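Long-range contacts in DNA-entry nuclease (Competence-specific nuclease) (Streptococcus agalactiae ILRI112, PDB 4QGO), which probably cuts DNA, and perhaps RNA, with little sequence preference, as a beta-beta-alpha nuclease of the His-Me finger class, crystallised here without its metal: residues K110-A115 with P132-T137; T65-L70 with R171-P176; A51-T56 with A117-F122; D183-A188 with I206-A211. The protein carries 1 engineered substitution. All blocks are in the same frame, centred on the assembly; numbering follows the deposited sequence.

Interaction 1 of 4, residues K110-A115 with P132-T137; sequences KGALIA and PQNVVT. Engineered in segment 110-115: Ala-112 (natural residue His).
Asn-134 turns the two ends of its side-chain amide on the backbone of Ile-114, its side chain crossing that of Ile-114 at about a right angle. Ile-114 N donates to Asn-134 OD1 over 2.9 Å, in the carbonyl plane and on a lone pair. Asn-134 ND2 gives an almost straight bond (177°) to Ile-114 O at 3.1 Å. Asparagine fits because one short, flat group supplies both acceptor and donor. CG anti to the backbone N (chi1 -167°) starts the side chain toward segment 110-115, and Asn-134 OD1 comes within 3.3 Å of Leu-113 CB. The main chain joins in: Leu-113 N bonds to Asn-134 O at 2.8 Å, the donor tilted from the carbonyl plane.

One step back lies the two-stranded antiparallel ribbon 108-112 and 135-139, which, followed by helix 140-144, matches the beta-beta-alpha finger of this nuclease family. Gly-111 and Val-136 form its hydrogen-bonded pair, with Gly-111 N to Val-136 O 2.8 Å and Val-136 N to Gly-111 O 2.9 Å. Ala-112, an engineered residue that is His in the natural protein, sits opposite Val-135, whose CG1 touches Lys-110 CB at 3.8 Å. On the other face Gly-111 has no side chain, and there Val-136 CG1 meets Leu-113 CD1 at 3.9 Å.

The branched and apolar groups suit this buried side: Leu-113 continues onto Val-174, Pro-176 and Met-189 of the large sheet, and Ile-114 onto Tyr-172. Asn-134 OD1 also accepts from Asn-55 ND2, which fixes the amide further, and Trp-125 touches the same side chain.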
# COMPACT_ATOMS: atom_id res chain seq x y z
N LYS A 110 -5.91 9.86 2.23
CA LYS A 110 -6.53 8.95 1.28
C LYS A 110 -5.38 8.17 0.67
O LYS A 110 -4.55 8.73 -0.06
CB LYS A 110 -7.30 9.73 0.22
CG LYS A 110 -8.56 10.38 0.76
CD LYS A 110 -9.17 11.36 -0.25
CE LYS A 110 -10.29 12.17 0.39
NZ LYS A 110 -10.60 13.41 -0.38
N GLY A 111 -5.30 6.89 1.00
CA GLY A 111 -4.22 6.07 0.48
C GLY A 111 -4.59 5.23 -0.72
O GLY A 111 -5.37 4.28 -0.61
N ALA A 112 -4.02 5.55 -1.89
CA ALA A 112 -4.25 4.74 -3.08
C ALA A 112 -3.52 3.41 -3.00
O ALA A 112 -2.37 3.35 -2.57
CB ALA A 112 -3.79 5.49 -4.32
N LEU A 113 -4.18 2.34 -3.45
CA LEU A 113 -3.49 1.06 -3.59
C LEU A 113 -2.54 1.15 -4.78
O LEU A 113 -1.34 0.87 -4.66
CB LEU A 113 -4.49 -0.09 -3.80
CG LEU A 113 -5.13 -0.68 -2.53
CD1 LEU A 113 -5.92 0.33 -1.73
CD2 LEU A 113 -6.04 -1.85 -2.92
N ILE A 114 -3.10 1.54 -5.93
CA ILE A 114 -2.31 1.74 -7.14
C ILE A 114 -2.22 3.24 -7.42
O ILE A 114 -3.23 3.90 -7.66
CB ILE A 114 -2.95 1.04 -8.36
CG1 ILE A 114 -3.26 -0.44 -8.05
CG2 ILE A 114 -2.03 1.15 -9.56
CD1 ILE A 114 -2.02 -1.29 -7.82
N ALA A 115 -0.99 3.77 -7.38
CA ALA A 115 -0.73 5.20 -7.52
C ALA A 115 -1.14 5.80 -8.86
O ALA A 115 -0.98 5.18 -9.91
CB ALA A 115 0.74 5.50 -7.24
N PRO A 132 -13.59 3.89 -5.06
CA PRO A 132 -13.82 3.21 -3.78
C PRO A 132 -13.14 1.85 -3.68
O PRO A 132 -13.08 1.28 -2.59
CB PRO A 132 -15.34 3.06 -3.74
CG PRO A 132 -15.73 2.98 -5.19
CD PRO A 132 -14.81 3.94 -5.89
N GLN A 133 -12.65 1.33 -4.80
CA GLN A 133 -11.95 0.05 -4.76
C GLN A 133 -10.44 0.24 -4.66
O GLN A 133 -9.71 -0.73 -4.49
CB GLN A 133 -12.26 -0.77 -6.02
CG GLN A 133 -13.74 -0.91 -6.30
CD GLN A 133 -14.07 -2.16 -7.09
OE1 GLN A 133 -13.18 -2.87 -7.58
NE2 GLN A 133 -15.35 -2.45 -7.22
N ASN A 134 -9.98 1.49 -4.74
CA ASN A 134 -8.55 1.79 -4.81
C ASN A 134 -8.04 2.69 -3.69
O ASN A 134 -6.89 3.11 -3.73
CB ASN A 134 -8.19 2.44 -6.17
CG ASN A 134 -6.68 2.50 -6.44
OD1 ASN A 134 -5.96 1.54 -6.22
ND2 ASN A 134 -6.20 3.64 -6.94
N VAL A 135 -8.88 3.01 -2.71
CA VAL A 135 -8.48 3.97 -1.68
C VAL A 135 -8.84 3.46 -0.29
O VAL A 135 -9.97 3.03 -0.06
CB VAL A 135 -9.15 5.35 -1.90
CG1 VAL A 135 -8.71 6.32 -0.79
CG2 VAL A 135 -8.81 5.89 -3.27
N VAL A 136 -7.87 3.51 0.61
CA VAL A 136 -8.09 3.17 2.01
C VAL A 136 -7.70 4.33 2.92
O VAL A 136 -7.07 5.30 2.48
CB VAL A 136 -7.31 1.90 2.44
CG1 VAL A 136 -7.81 0.68 1.68
CG2 VAL A 136 -5.79 2.09 2.23
N THR A 137 -8.08 4.22 4.19
CA THR A 137 -7.61 5.14 5.21
C THR A 137 -6.19 4.73 5.58
O THR A 137 -5.99 3.64 6.11
CB THR A 137 -8.52 5.09 6.44
OG1 THR A 137 -9.82 5.55 6.07
CG2 THR A 137 -7.96 5.97 7.57

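Interaction 2 of 4, residues T65-L70 with R171-P176; sequences TANAML and RYRVTP. With SO4 (sulfate ion), chain C.
Thr-65 lies beside Thr-175, both side chains pointing the same way, with Thr-65 CG2 3.6 Å from Thr-175 OG1. Ala-66 then pairs with Val-174 through two backbone hydrogen bonds, Ala-66 N to Val-174 O being 2.8 Å; its small methyl faces the buried side. Asn-67, on the other face, is gripped end-on by Arg-171: NH1 at 2.9 Å and NH2 at 3.0 Å both donate to Asn-67 OD1. The oxygen lies in the guanidinium plane, while the amide is turned 74° to it, and both nitrogens come from the same face of that amide. Its other end, ND2, donates to O1 of a sulfate ion, probably from the crystallisation liquor, whose O4 accepts from Arg-173 NH1 at 2.8 Å and weakly from Arg-171 NH2. Asparagine thus bridges cation and anion without adding charge.

Ala-68 pairs with Tyr-172; Ala-68 O takes Tyr-172 N from one face and, in a longer bond, Arg-171 NH1 from the other. Met-69, bent at chi2 and chi3, lays CE on Arg-171 CD at 3.8 Å, crossing the aliphatic part of the arginine. Leu-70 sends CD1 to Tyr-172 CD2 at 3.8 Å. Alternating residues thus divide a face carrying Asn-67, Met-69 and two arginines from an apolar one, within the seven-stranded antiparallel sheet of the nuclease, where helix 153-165 lies against the apolar face.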
# COMPACT_ATOMS: atom_id res chain seq x y z
N THR A 65 -7.32 -7.12 -3.02
CA THR A 65 -6.18 -7.32 -3.91
C THR A 65 -6.26 -6.54 -5.21
O THR A 65 -7.23 -6.67 -5.98
CB THR A 65 -6.05 -8.82 -4.25
OG1 THR A 65 -6.16 -9.58 -3.05
CG2 THR A 65 -4.71 -9.11 -4.89
N ALA A 66 -5.25 -5.71 -5.44
CA ALA A 66 -5.11 -4.95 -6.67
C ALA A 66 -3.91 -5.46 -7.44
O ALA A 66 -2.85 -5.72 -6.87
CB ALA A 66 -4.92 -3.46 -6.36
N ASN A 67 -4.07 -5.58 -8.75
CA ASN A 67 -3.01 -6.06 -9.62
C ASN A 67 -2.78 -5.14 -10.80
O ASN A 67 -3.70 -4.51 -11.29
CB ASN A 67 -3.35 -7.45 -10.15
CG ASN A 67 -3.00 -8.54 -9.16
OD1 ASN A 67 -1.83 -8.86 -8.96
ND2 ASN A 67 -4.02 -9.14 -8.57
N ALA A 68 -1.54 -5.11 -11.28
CA ALA A 68 -1.21 -4.32 -12.45
C ALA A 68 -0.05 -4.91 -13.21
O ALA A 68 0.78 -5.63 -12.64
CB ALA A 68 -0.89 -2.88 -12.06
N MET A 69 -0.01 -4.63 -14.51
CA MET A 69 1.20 -4.73 -15.29
C MET A 69 1.48 -3.34 -15.78
O MET A 69 0.66 -2.74 -16.47
CB MET A 69 1.04 -5.68 -16.49
CG MET A 69 2.23 -5.64 -17.45
SD MET A 69 3.77 -6.26 -16.71
CE MET A 69 3.37 -7.97 -16.48
N LEU A 70 2.61 -2.81 -15.34
CA LEU A 70 2.94 -1.41 -15.54
C LEU A 70 4.02 -1.24 -16.60
O LEU A 70 5.00 -1.97 -16.63
CB LEU A 70 3.44 -0.79 -14.23
CG LEU A 70 2.51 -0.86 -13.01
CD1 LEU A 70 3.22 -0.37 -11.75
CD2 LEU A 70 1.23 -0.07 -13.25
N ARG A 171 5.42 -6.00 -13.09
CA ARG A 171 4.23 -6.66 -12.56
C ARG A 171 4.12 -6.27 -11.07
O ARG A 171 5.11 -6.28 -10.35
CB ARG A 171 4.37 -8.18 -12.73
CG ARG A 171 3.20 -9.00 -12.24
CD ARG A 171 1.94 -8.86 -13.12
NE ARG A 171 0.95 -9.81 -12.61
CZ ARG A 171 0.14 -9.57 -11.58
NH1 ARG A 171 0.14 -8.38 -10.98
NH2 ARG A 171 -0.68 -10.52 -11.16
N TYR A 172 2.92 -5.88 -10.64
CA TYR A 172 2.73 -5.18 -9.37
C TYR A 172 1.45 -5.68 -8.71
O TYR A 172 0.43 -5.85 -9.38
CB TYR A 172 2.60 -3.68 -9.67
CG TYR A 172 2.64 -2.69 -8.52
CD1 TYR A 172 3.60 -2.78 -7.51
CD2 TYR A 172 1.77 -1.61 -8.49
CE1 TYR A 172 3.65 -1.83 -6.48
CE2 TYR A 172 1.82 -0.66 -7.47
CZ TYR A 172 2.76 -0.77 -6.48
OH TYR A 172 2.82 0.16 -5.46
N ARG A 173 1.51 -5.93 -7.40
CA ARG A 173 0.35 -6.40 -6.66
C ARG A 173 0.32 -5.72 -5.30
O ARG A 173 1.30 -5.77 -4.56
CB ARG A 173 0.36 -7.93 -6.52
CG ARG A 173 -0.86 -8.52 -5.80
CD ARG A 173 -0.96 -10.04 -6.03
NE ARG A 173 0.23 -10.77 -5.57
CZ ARG A 173 0.68 -11.90 -6.10
NH1 ARG A 173 0.05 -12.47 -7.14
NH2 ARG A 173 1.77 -12.48 -5.61
N VAL A 174 -0.80 -5.08 -4.99
CA VAL A 174 -0.96 -4.35 -3.74
C VAL A 174 -2.20 -4.87 -3.01
O VAL A 174 -3.31 -4.87 -3.56
CB VAL A 174 -1.11 -2.85 -3.99
CG1 VAL A 174 -1.36 -2.12 -2.68
CG2 VAL A 174 0.14 -2.29 -4.68
N THR A 175 -2.01 -5.34 -1.79
CA THR A 175 -3.09 -5.99 -1.05
C THR A 175 -3.20 -5.39 0.34
O THR A 175 -2.29 -5.54 1.15
CB THR A 175 -2.84 -7.49 -0.91
OG1 THR A 175 -2.55 -8.07 -2.20
CG2 THR A 175 -4.07 -8.19 -0.32
N PRO A 176 -4.30 -4.69 0.63
CA PRO A 176 -4.54 -4.28 2.02
C PRO A 176 -4.70 -5.51 2.90
O PRO A 176 -5.43 -6.45 2.53
CB PRO A 176 -5.87 -3.52 1.94
CG PRO A 176 -6.04 -3.15 0.47
CD PRO A 176 -5.39 -4.29 -0.28
S SO4 C . -3.26 -12.70 -8.56
O1 SO4 C . -3.92 -11.97 -7.49
O2 SO4 C . -4.15 -12.83 -9.70
O3 SO4 C . -2.89 -14.05 -8.11
O4 SO4 C . -2.06 -12.00 -8.98

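Interaction 3 of 4, residues A51-T56 with A117-F122; sequences AYVQNT and ALAGNF
At one edge of the seven-stranded sheet, Tyr-52 and Val-53 of strand 52-54 pack on Phe-122, the last residue of a type I turn that begins at Ala-119. The turn is closed by Phe-122 N bonding to Ala-119 O at 3.0 Å. CG of Phe-122, anti to the backbone N (chi1 177°), is sent toward the strand, and the phenyl ring lies against the main chain of residues 51-53. Tyr-52 CA stands above the face, 3.9 Å from the centroid of the Phe-122 ring and 18° off the normal, a CH-pi contact. Val-53 N lies over the same face nearer the rim, 3.4 Å from Phe-122 CE2. Tyr-52 CB adds a touch to Phe-122 CZ at 3.9 Å, although its own side chain sets off away from the turn. Val-53 points toward the turn: Val-53 CG2 is modelled 3.2 Å from Ala-119 CB, tighter than usual for two carbons and doubtful as an exact value. No hydrogen bond joins the two segments, which implies cohesion by dispersion and by the weak attraction of a pi face for the polarised CA-H of the strand.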
# COMPACT_ATOMS: atom_id res chain seq x y z
N ALA A 51 -0.54 -3.71 -20.74
CA ALA A 51 -0.54 -3.05 -19.43
C ALA A 51 -1.97 -2.87 -18.93
O ALA A 51 -2.89 -2.62 -19.71
CB ALA A 51 0.17 -1.71 -19.53
N TYR A 52 -2.16 -3.01 -17.62
CA TYR A 52 -3.49 -2.92 -17.03
C TYR A 52 -3.42 -2.62 -15.54
O TYR A 52 -2.37 -2.78 -14.92
CB TYR A 52 -4.25 -4.25 -17.21
CG TYR A 52 -3.69 -5.40 -16.37
CD1 TYR A 52 -2.67 -6.21 -16.85
CD2 TYR A 52 -4.17 -5.65 -15.08
CE1 TYR A 52 -2.14 -7.25 -16.07
CE2 TYR A 52 -3.64 -6.69 -14.30
CZ TYR A 52 -2.63 -7.49 -14.81
OH TYR A 52 -2.09 -8.51 -14.04
N VAL A 53 -4.56 -2.19 -14.99
CA VAL A 53 -4.80 -2.19 -13.55
C VAL A 53 -6.13 -2.86 -13.30
O VAL A 53 -7.08 -2.68 -14.07
CB VAL A 53 -4.87 -0.77 -12.98
CG1 VAL A 53 -5.05 -0.79 -11.45
CG2 VAL A 53 -3.65 -0.07 -13.32
N GLN A 54 -6.18 -3.65 -12.23
CA GLN A 54 -7.42 -4.26 -11.77
C GLN A 54 -7.56 -4.04 -10.27
O GLN A 54 -6.75 -4.55 -9.49
CB GLN A 54 -7.42 -5.76 -12.08
CG GLN A 54 -8.68 -6.45 -11.63
CD GLN A 54 -9.88 -6.05 -12.45
OE1 GLN A 54 -9.89 -6.22 -13.67
NE2 GLN A 54 -10.89 -5.49 -11.79
N ASN A 55 -8.56 -3.26 -9.87
CA ASN A 55 -8.91 -3.15 -8.46
C ASN A 55 -10.02 -4.14 -8.13
O ASN A 55 -10.78 -4.55 -9.02
CB ASN A 55 -9.40 -1.74 -8.12
CG ASN A 55 -8.27 -0.73 -8.06
OD1 ASN A 55 -8.22 0.23 -8.83
ND2 ASN A 55 -7.38 -0.91 -7.08
N THR A 56 -10.11 -4.54 -6.87
CA THR A 56 -11.14 -5.49 -6.45
C THR A 56 -11.60 -5.15 -5.05
O THR A 56 -10.93 -4.40 -4.33
CB THR A 56 -10.66 -6.96 -6.48
OG1 THR A 56 -9.82 -7.23 -5.35
CG2 THR A 56 -9.91 -7.31 -7.78
N ALA A 117 0.32 8.16 -10.51
CA ALA A 117 1.44 8.32 -11.42
C ALA A 117 1.77 7.03 -12.16
O ALA A 117 2.32 7.05 -13.26
CB ALA A 117 2.67 8.84 -10.68
N LEU A 118 1.45 5.89 -11.56
CA LEU A 118 1.81 4.61 -12.15
C LEU A 118 0.84 4.13 -13.21
O LEU A 118 1.24 3.48 -14.18
CB LEU A 118 1.99 3.53 -11.07
CG LEU A 118 3.08 3.82 -10.04
CD1 LEU A 118 3.10 2.72 -8.98
CD2 LEU A 118 4.44 3.93 -10.71
N ALA A 119 -0.45 4.46 -13.05
CA ALA A 119 -1.45 3.85 -13.91
C ALA A 119 -2.53 4.82 -14.37
O ALA A 119 -3.52 4.40 -14.97
CB ALA A 119 -2.07 2.71 -13.19
N GLY A 120 -2.31 6.10 -14.12
CA GLY A 120 -3.29 7.12 -14.44
C GLY A 120 -3.63 7.28 -15.91
O GLY A 120 -4.62 7.94 -16.25
N ASN A 121 -2.83 6.69 -16.80
CA ASN A 121 -3.11 6.77 -18.23
C ASN A 121 -3.76 5.48 -18.78
O ASN A 121 -3.87 5.32 -20.00
CB ASN A 121 -1.83 7.11 -19.00
CG ASN A 121 -2.12 7.78 -20.33
OD1 ASN A 121 -3.11 8.50 -20.47
ND2 ASN A 121 -1.26 7.54 -21.32
N PHE A 122 -4.18 4.59 -17.89
CA PHE A 122 -4.82 3.34 -18.30
C PHE A 122 -6.26 3.66 -18.68
O PHE A 122 -7.03 4.16 -17.86
CB PHE A 122 -4.77 2.30 -17.17
CG PHE A 122 -5.48 1.00 -17.50
CD1 PHE A 122 -5.23 0.34 -18.69
CD2 PHE A 122 -6.38 0.44 -16.60
CE1 PHE A 122 -5.88 -0.85 -18.99
CE2 PHE A 122 -7.03 -0.75 -16.90
CZ PHE A 122 -6.78 -1.39 -18.09

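Interaction 4 of 4, residues D183-A188 with I206-A211; sequences DLVPFA and IPNTQA
Asn-208 reaches across to the main chain of Pro-186 and Phe-187, and its side chain is in contact from root to tip. Asn-208 CB lies against two carbonyl oxygens, 3.3 Å from Pro-186 O and 3.4 Å from Phe-187 O. Asn-208 CG stands anti to the backbone N (chi1 -159°) and passes Pro-186 O at 3.6 Å. From there the amide divides. OD1 turns to the neighbouring finger, accepting from Thr-139 N and weakly from Ser-142 OG. Asn-208 ND2 donates to Pro-186 O at 2.9 Å, in a nearly straight bond (168°) lying in the amide plane, and also to Thr-137 O. Beside it Val-185 CG1 comes to 3.5 Å from Asn-208 ND2, the two side chains crossing at about a right angle. In this buried place asparagine fits well: both amide ends are satisfied chiefly by backbone groups without bringing in a charge.

The backbone of the same residue takes part. Asn-208 N bonds to Phe-187 O at 2.8 Å, the donor standing above the carbonyl plane. Beyond it Ala-188 and Pro-207 form an antiparallel non-hydrogen-bonded pair, their CA atoms 4.3 Å apart; Ala-188 CA also makes a CA-H...O contact with Ile-206 O at 3.3 Å. Proline is compatible with this pairing, since its missing N-H is not used across it.

Phe-187 and Ala-188 both face Leu-177, making a classic beta bulge where strand 188-195 begins. Asn-208, the centre of an inverse gamma turn just past strand 201-207, joins the large sheet to the beta-beta-alpha finger.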
# COMPACT_ATOMS: atom_id res chain seq x y z
N ASP A 183 -12.96 -5.54 10.06
CA ASP A 183 -12.24 -4.28 10.25
C ASP A 183 -12.41 -3.35 9.05
O ASP A 183 -12.31 -3.78 7.89
CB ASP A 183 -10.74 -4.49 10.41
CG ASP A 183 -10.33 -4.91 11.79
OD1 ASP A 183 -11.17 -5.01 12.72
OD2 ASP A 183 -9.12 -5.12 11.96
N LEU A 184 -12.63 -2.08 9.32
CA LEU A 184 -12.78 -1.13 8.22
C LEU A 184 -11.44 -0.73 7.62
O LEU A 184 -11.37 -0.40 6.44
CB LEU A 184 -13.53 0.10 8.71
CG LEU A 184 -14.97 -0.19 9.11
CD1 LEU A 184 -15.60 1.07 9.66
CD2 LEU A 184 -15.73 -0.70 7.91
N VAL A 185 -10.38 -0.74 8.42
CA VAL A 185 -9.09 -0.19 8.01
C VAL A 185 -8.05 -1.31 8.02
O VAL A 185 -7.98 -2.09 8.96
CB VAL A 185 -8.64 0.93 8.99
CG1 VAL A 185 -7.29 1.51 8.58
CG2 VAL A 185 -9.70 2.01 9.09
N PRO A 186 -7.22 -1.39 6.97
CA PRO A 186 -6.18 -2.42 6.95
C PRO A 186 -5.07 -2.08 7.95
O PRO A 186 -4.79 -0.90 8.16
CB PRO A 186 -5.64 -2.34 5.51
CG PRO A 186 -5.87 -0.93 5.11
CD PRO A 186 -7.18 -0.53 5.77
N PHE A 187 -4.45 -3.09 8.55
CA PHE A 187 -3.36 -2.82 9.48
C PHE A 187 -2.02 -2.70 8.76
O PHE A 187 -1.02 -2.28 9.37
CB PHE A 187 -3.29 -3.88 10.60
CG PHE A 187 -2.83 -5.24 10.13
CD1 PHE A 187 -1.47 -5.57 10.12
CD2 PHE A 187 -3.75 -6.19 9.70
CE1 PHE A 187 -1.04 -6.83 9.67
CE2 PHE A 187 -3.34 -7.43 9.25
CZ PHE A 187 -1.98 -7.76 9.25
N ALA A 188 -1.97 -3.09 7.49
CA ALA A 188 -0.76 -2.97 6.70
C ALA A 188 -1.09 -3.00 5.23
O ALA A 188 -2.18 -3.43 4.85
CB ALA A 188 0.21 -4.12 7.03
N ILE A 206 3.89 -2.68 4.54
CA ILE A 206 4.05 -1.35 5.11
C ILE A 206 3.05 -1.19 6.24
O ILE A 206 1.85 -1.13 5.99
CB ILE A 206 3.73 -0.25 4.08
CG1 ILE A 206 4.42 -0.52 2.73
CG2 ILE A 206 4.07 1.13 4.64
CD1 ILE A 206 5.90 -0.48 2.77
N PRO A 207 3.52 -1.15 7.50
CA PRO A 207 2.54 -1.06 8.59
C PRO A 207 1.70 0.22 8.47
O PRO A 207 2.23 1.30 8.18
CB PRO A 207 3.43 -1.02 9.85
CG PRO A 207 4.71 -1.74 9.41
CD PRO A 207 4.91 -1.26 7.99
N ASN A 208 0.39 0.08 8.69
CA ASN A 208 -0.51 1.23 8.66
C ASN A 208 -0.54 1.86 10.04
O ASN A 208 -1.55 1.82 10.76
CB ASN A 208 -1.91 0.81 8.22
CG ASN A 208 -2.71 1.98 7.69
OD1 ASN A 208 -2.15 3.06 7.44
ND2 ASN A 208 -4.01 1.78 7.51
N THR A 209 0.60 2.44 10.39
CA THR A 209 0.85 2.94 11.73
C THR A 209 1.52 4.30 11.68
O THR A 209 2.03 4.73 10.64
CB THR A 209 1.78 1.97 12.51
OG1 THR A 209 3.02 1.81 11.81
CG2 THR A 209 1.12 0.60 12.68
N GLN A 210 1.55 4.98 12.82
CA GLN A 210 2.22 6.27 12.95
C GLN A 210 2.72 6.33 14.39
O GLN A 210 2.02 5.91 15.31
CB GLN A 210 1.22 7.39 12.65
CG GLN A 210 1.82 8.80 12.50
CD GLN A 210 1.12 9.63 11.43
OE1 GLN A 210 0.75 9.13 10.37
NE2 GLN A 210 0.93 10.91 11.71
N ALA A 211 3.94 6.82 14.59
CA ALA A 211 4.60 6.70 15.90
C ALA A 211 3.86 7.43 17.02
O ALA A 211 3.92 7.02 18.18
CB ALA A 211 6.04 7.17 15.82

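From the N terminus, the chain first passes 51-56 and 65-70, neighbouring strands of the large sheet. Interaction 3 closes at 117-122, before interaction 2, which returns only at 171-176; the two therefore cross. Interaction 1 opens at 110-115 and closes at 132-137, nested within the loop of interaction 2 and crossing interaction 3. Interaction 4 follows in series, on the opposite side of the chain's centre from interaction 3, their centres about 23 Å apart. Interaction 1 touches all the others: its finger strands and the residues next to them pack on the sheet of interaction 2, on interaction 3 through Ile-114 with Val-53, and on interaction 4 through Val-136 with Pro-186.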